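PDB 5YFK: uncharacterized protein Sortase B from Clostridium perfringens, which probably acts as a class B sortase, a cysteine transpeptidase that would join sorted proteins to the cell wall. Local coordinates for residues S165-K170 with K182-K187. The protein carries 1 engineered substitution. Residues are numbered along the deposited sequence; the frame is centred on the assembly and turned at random.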
ATOM      1  N   SER A 165      12.608   5.563 -10.999  1.00 28.75           N
ATOM      2  CA  SER A 165      13.911   4.997 -11.266  1.00 30.47           C
ATOM      3  C   SER A 165      14.483   4.321 -10.027  1.00 32.47           C
ATOM      4  O   SER A 165      15.407   3.518 -10.144  1.00 25.30           O
ATOM      5  CB  SER A 165      14.877   6.086 -11.759  1.00 40.21           C
ATOM      6  OG  SER A 165      15.291   6.941 -10.695  1.00 32.01           O
ATOM      7  N   GLU A 166      14.036   4.744  -8.846  1.00 19.39           N
ATOM      8  CA  GLU A 166      14.593   4.247  -7.597  1.00 20.29           C
ATOM      9  C   GLU A 166      13.868   2.998  -7.087  1.00 15.24           C
ATOM     10  O   GLU A 166      14.496   2.138  -6.469  1.00 16.12           O
ATOM     11  CB  GLU A 166      14.576   5.331  -6.514  1.00 22.68           C
ATOM     12  CG  GLU A 166      15.572   6.453  -6.733  1.00 30.52           C
ATOM     13  CD  GLU A 166      15.201   7.696  -5.964  1.00 34.24           C
ATOM     14  OE1 GLU A 166      14.102   7.721  -5.366  1.00 28.30           O
ATOM     15  OE2 GLU A 166      15.988   8.663  -5.985  1.00 38.09           O
ATOM     16  N   ILE A 167      12.540   2.959  -7.207  1.00 16.02           N
ATOM     17  CA  ILE A 167      11.747   1.911  -6.515  1.00 16.76           C
ATOM     18  C   ILE A 167      12.002   0.555  -7.208  1.00 19.59           C
ATOM     19  O   ILE A 167      11.950   0.458  -8.443  1.00 19.60           O
ATOM     20  CB  ILE A 167      10.238   2.229  -6.505  1.00 18.85           C
ATOM     21  CG1 ILE A 167       9.948   3.460  -5.624  1.00 18.25           C
ATOM     22  CG2 ILE A 167       9.427   1.031  -6.009  1.00 22.78           C
ATOM     23  CD1 ILE A 167      10.401   3.311  -4.185  1.00 18.58           C
ATOM     24  N   LYS A 168      12.317  -0.464  -6.410  1.00 15.46           N
ATOM     25  CA  LYS A 168      12.667  -1.796  -6.905  1.00 16.17           C
ATOM     26  C   LYS A 168      11.848  -2.838  -6.133  1.00 19.70           C
ATOM     27  O   LYS A 168      11.646  -2.683  -4.917  1.00 16.70           O
ATOM     28  CB  LYS A 168      14.148  -2.090  -6.644  1.00 21.09           C
ATOM     29  CG  LYS A 168      15.138  -1.200  -7.386  1.00 25.12           C
ATOM     30  CD  LYS A 168      16.527  -1.321  -6.774  1.00 35.70           C
ATOM     31  CE  LYS A 168      17.174  -2.674  -7.081  1.00 60.14           C
ATOM     32  NZ  LYS A 168      18.551  -2.806  -6.510  1.00 58.78           N
ATOM     33  N   THR A 169      11.433  -3.902  -6.832  1.00 20.80           N
ATOM     34  CA  THR A 169      10.791  -5.077  -6.221  1.00 20.86           C
ATOM     35  C   THR A 169      11.701  -6.319  -6.208  1.00 20.39           C
ATOM     36  O   THR A 169      11.484  -7.250  -5.438  1.00 25.05           O
ATOM     37  CB  THR A 169       9.502  -5.451  -6.967  1.00 17.80           C
ATOM     38  OG1 THR A 169       9.785  -5.662  -8.360  1.00 22.89           O
ATOM     39  CG2 THR A 169       8.441  -4.317  -6.861  1.00 22.49           C
ATOM     40  N   LYS A 170      12.791  -6.244  -6.953  1.00 19.15           N
ATOM     41  CA  LYS A 170      13.634  -7.382  -7.242  1.00 22.39           C
ATOM     42  C   LYS A 170      15.025  -6.977  -6.825  1.00 20.18           C
ATOM     43  O   LYS A 170      15.462  -5.892  -7.175  1.00 23.73           O
ATOM     44  CB  LYS A 170      13.655  -7.676  -8.749  1.00 28.76           C
ATOM     45  CG  LYS A 170      12.311  -8.077  -9.338  1.00 31.68           C
ATOM     46  CD  LYS A 170      11.818  -9.380  -8.720  1.00 41.70           C
ATOM     47  CE  LYS A 170      10.624  -9.969  -9.466  1.00 45.60           C
ATOM     48  NZ  LYS A 170       9.362  -9.225  -9.203  1.00 47.43           N
ATOM     49  N   LYS A 182      18.811   0.839   3.359  1.00 17.30           N
ATOM     50  CA  LYS A 182      19.532   2.016   3.879  1.00 19.32           C
ATOM     51  C   LYS A 182      19.138   3.318   3.169  1.00 18.62           C
ATOM     52  O   LYS A 182      18.844   4.336   3.833  1.00 17.71           O
ATOM     53  CB  LYS A 182      21.051   1.772   3.804  1.00 23.31           C
ATOM     54  CG  LYS A 182      21.917   3.004   4.064  1.00 31.98           C
ATOM     55  CD  LYS A 182      23.246   2.623   4.691  1.00 49.50           C
ATOM     56  CE  LYS A 182      24.430   3.202   3.941  1.00 49.70           C
ATOM     57  NZ  LYS A 182      25.705   2.693   4.523  1.00 72.47           N
ATOM     58  N   GLU A 183      18.991   3.245   1.845  1.00 17.93           N
ATOM     59  CA  GLU A 183      18.565   4.394   1.061  1.00 19.87           C
ATOM     60  C   GLU A 183      17.163   4.812   1.500  1.00 18.30           C
ATOM     61  O   GLU A 183      16.901   5.990   1.695  1.00 15.15           O
ATOM     62  CB  GLU A 183      18.547   4.068  -0.436  1.00 29.45           C
ATOM     63  CG  GLU A 183      17.676   5.016  -1.261  1.00 33.35           C
ATOM     64  CD  GLU A 183      17.392   4.555  -2.698  1.00 47.50           C
ATOM     65  OE1 GLU A 183      16.773   3.472  -2.893  1.00 28.71           O
ATOM     66  OE2 GLU A 183      17.549   5.403  -3.619  1.00 49.96           O
ATOM     67  N   GLN A 184      16.244   3.852   1.570  1.00 15.70           N
ATOM     68  CA  GLN A 184      14.843   4.170   1.884  1.00 16.00           C
ATOM     69  C   GLN A 184      14.711   4.745   3.283  1.00 13.62           C
ATOM     70  O   GLN A 184      14.025   5.740   3.486  1.00 17.37           O
ATOM     71  CB  GLN A 184      13.949   2.944   1.741  1.00 18.66           C
ATOM     72  CG  GLN A 184      13.920   2.392   0.329  1.00 15.13           C
ATOM     73  CD  GLN A 184      13.288   3.358  -0.645  1.00 15.34           C
ATOM     74  OE1 GLN A 184      12.170   3.822  -0.427  1.00 16.20           O
ATOM     75  NE2 GLN A 184      14.071   3.802  -1.630  1.00 17.57           N
ATOM     76  N   GLU A 185      15.514   4.229   4.211  1.00 17.09           N
ATOM     77  CA  GLU A 185      15.484   4.719   5.581  1.00 20.83           C
ATOM     78  C   GLU A 185      16.104   6.128   5.677  1.00 21.06           C
ATOM     79  O   GLU A 185      15.541   7.008   6.322  1.00 19.39           O
ATOM     80  CB  GLU A 185      16.224   3.754   6.496  1.00 26.10           C
ATOM     81  CG  GLU A 185      16.155   4.134   7.967  1.00 25.07           C
ATOM     82  CD  GLU A 185      16.884   3.151   8.873  1.00 34.81           C
ATOM     83  OE1 GLU A 185      18.001   2.714   8.516  1.00 40.68           O
ATOM     84  OE2 GLU A 185      16.353   2.866   9.966  1.00 37.82           O
ATOM     85  N   SER A 186      17.205   6.341   4.957  1.00 23.63           N
ATOM     86  CA  SER A 186      17.928   7.610   4.962  1.00 24.18           C
ATOM     87  C   SER A 186      17.121   8.744   4.401  1.00 21.00           C
ATOM     88  O   SER A 186      17.268   9.885   4.816  1.00 21.57           O
ATOM     89  CB  SER A 186      19.223   7.487   4.149  1.00 25.76           C
ATOM     90  OG  SER A 186      20.112   6.638   4.832  1.00 36.02           O
ATOM     91  N   LYS A 187      16.244   8.428   3.463  1.00 19.45           N
ATOM     92  CA  LYS A 187      15.351   9.408   2.854  1.00 23.25           C
ATOM     93  C   LYS A 187      14.256   9.944   3.807  1.00 17.59           C
ATOM     94  O   LYS A 187      13.572  10.910   3.475  1.00 14.91           O
ATOM     95  CB  LYS A 187      14.657   8.762   1.646  1.00 23.82           C
ATOM     96  CG  LYS A 187      15.484   8.694   0.390  1.00 23.76           C
ATOM     97  CD  LYS A 187      14.588   8.298  -0.762  1.00 26.48           C
ATOM     98  CE  LYS A 187      15.357   7.846  -1.981  1.00 33.45           C
ATOM     99  NZ  LYS A 187      15.701   9.009  -2.825  1.00 30.48           N
TER
HETATM  100  O   HOH W   1      13.200   5.937  -3.540  1.00 26.88           O
HETATM  101  O   HOH W   2      16.959   2.453  -5.801  1.00 27.34           O
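Two helices of the sortase domain, 160-166 and 174-186, meet near their C-terminal ends on the protein surface, where Glu166 reaches across to Lys187 in a salt bridge. The two side chains come from opposite directions: Glu166 is extended beyond CG, while the lysine chain turns only at its last torsion (chi4 -87°), which brings NZ up to the carboxylate. Glu166 OE2 lies 3.2 Å from Lys187 NZ, but the hydrogen bond is weak, and the stronger partner of the ammonium is Glu158 on strand 146-159, with which it also forms a salt bridge. Glu183 crowds the same spot. Glu183 OE2 sits 3.8 Å from Glu166 CG. Between Glu183 OE2 and Glu166 OE2 the gap is 4.3 Å, with the carboxylate planes turned 63° apart; the nearby lysine probably eases this meeting of like charges.

Behind the charges stands the buried amide of Gln184, whose chain bends at chi2 (-65°), turning the amide so that NE2 meets Glu183 OE1. Gln184 NE2 donates to Glu183 OE1 over 3.0 Å; the acceptor lies in the amide plane, yet the donor comes in from above the carboxylate plane. Gln184 OE1 is hydrogen-bonded to the hydroxyl of Tyr156. A water donates to both Glu166 O and Glu183 OE1, so solvent ties the end of one helix to the other. Ile167 adds little: its CD1 methyl comes within 4.2 Å of the amide oxygen Gln184 OE1, the side chains crossing at about a right angle, and Ile167 also packs on Tyr156 and Val109. Ile167 leaves the helical path and its side chain lies about 8 Å from that of Arg217, the predicted transition-state stabiliser. This is polar, water-bridged helix-to-helix packing beside the beta-sheet core of the sortase fold.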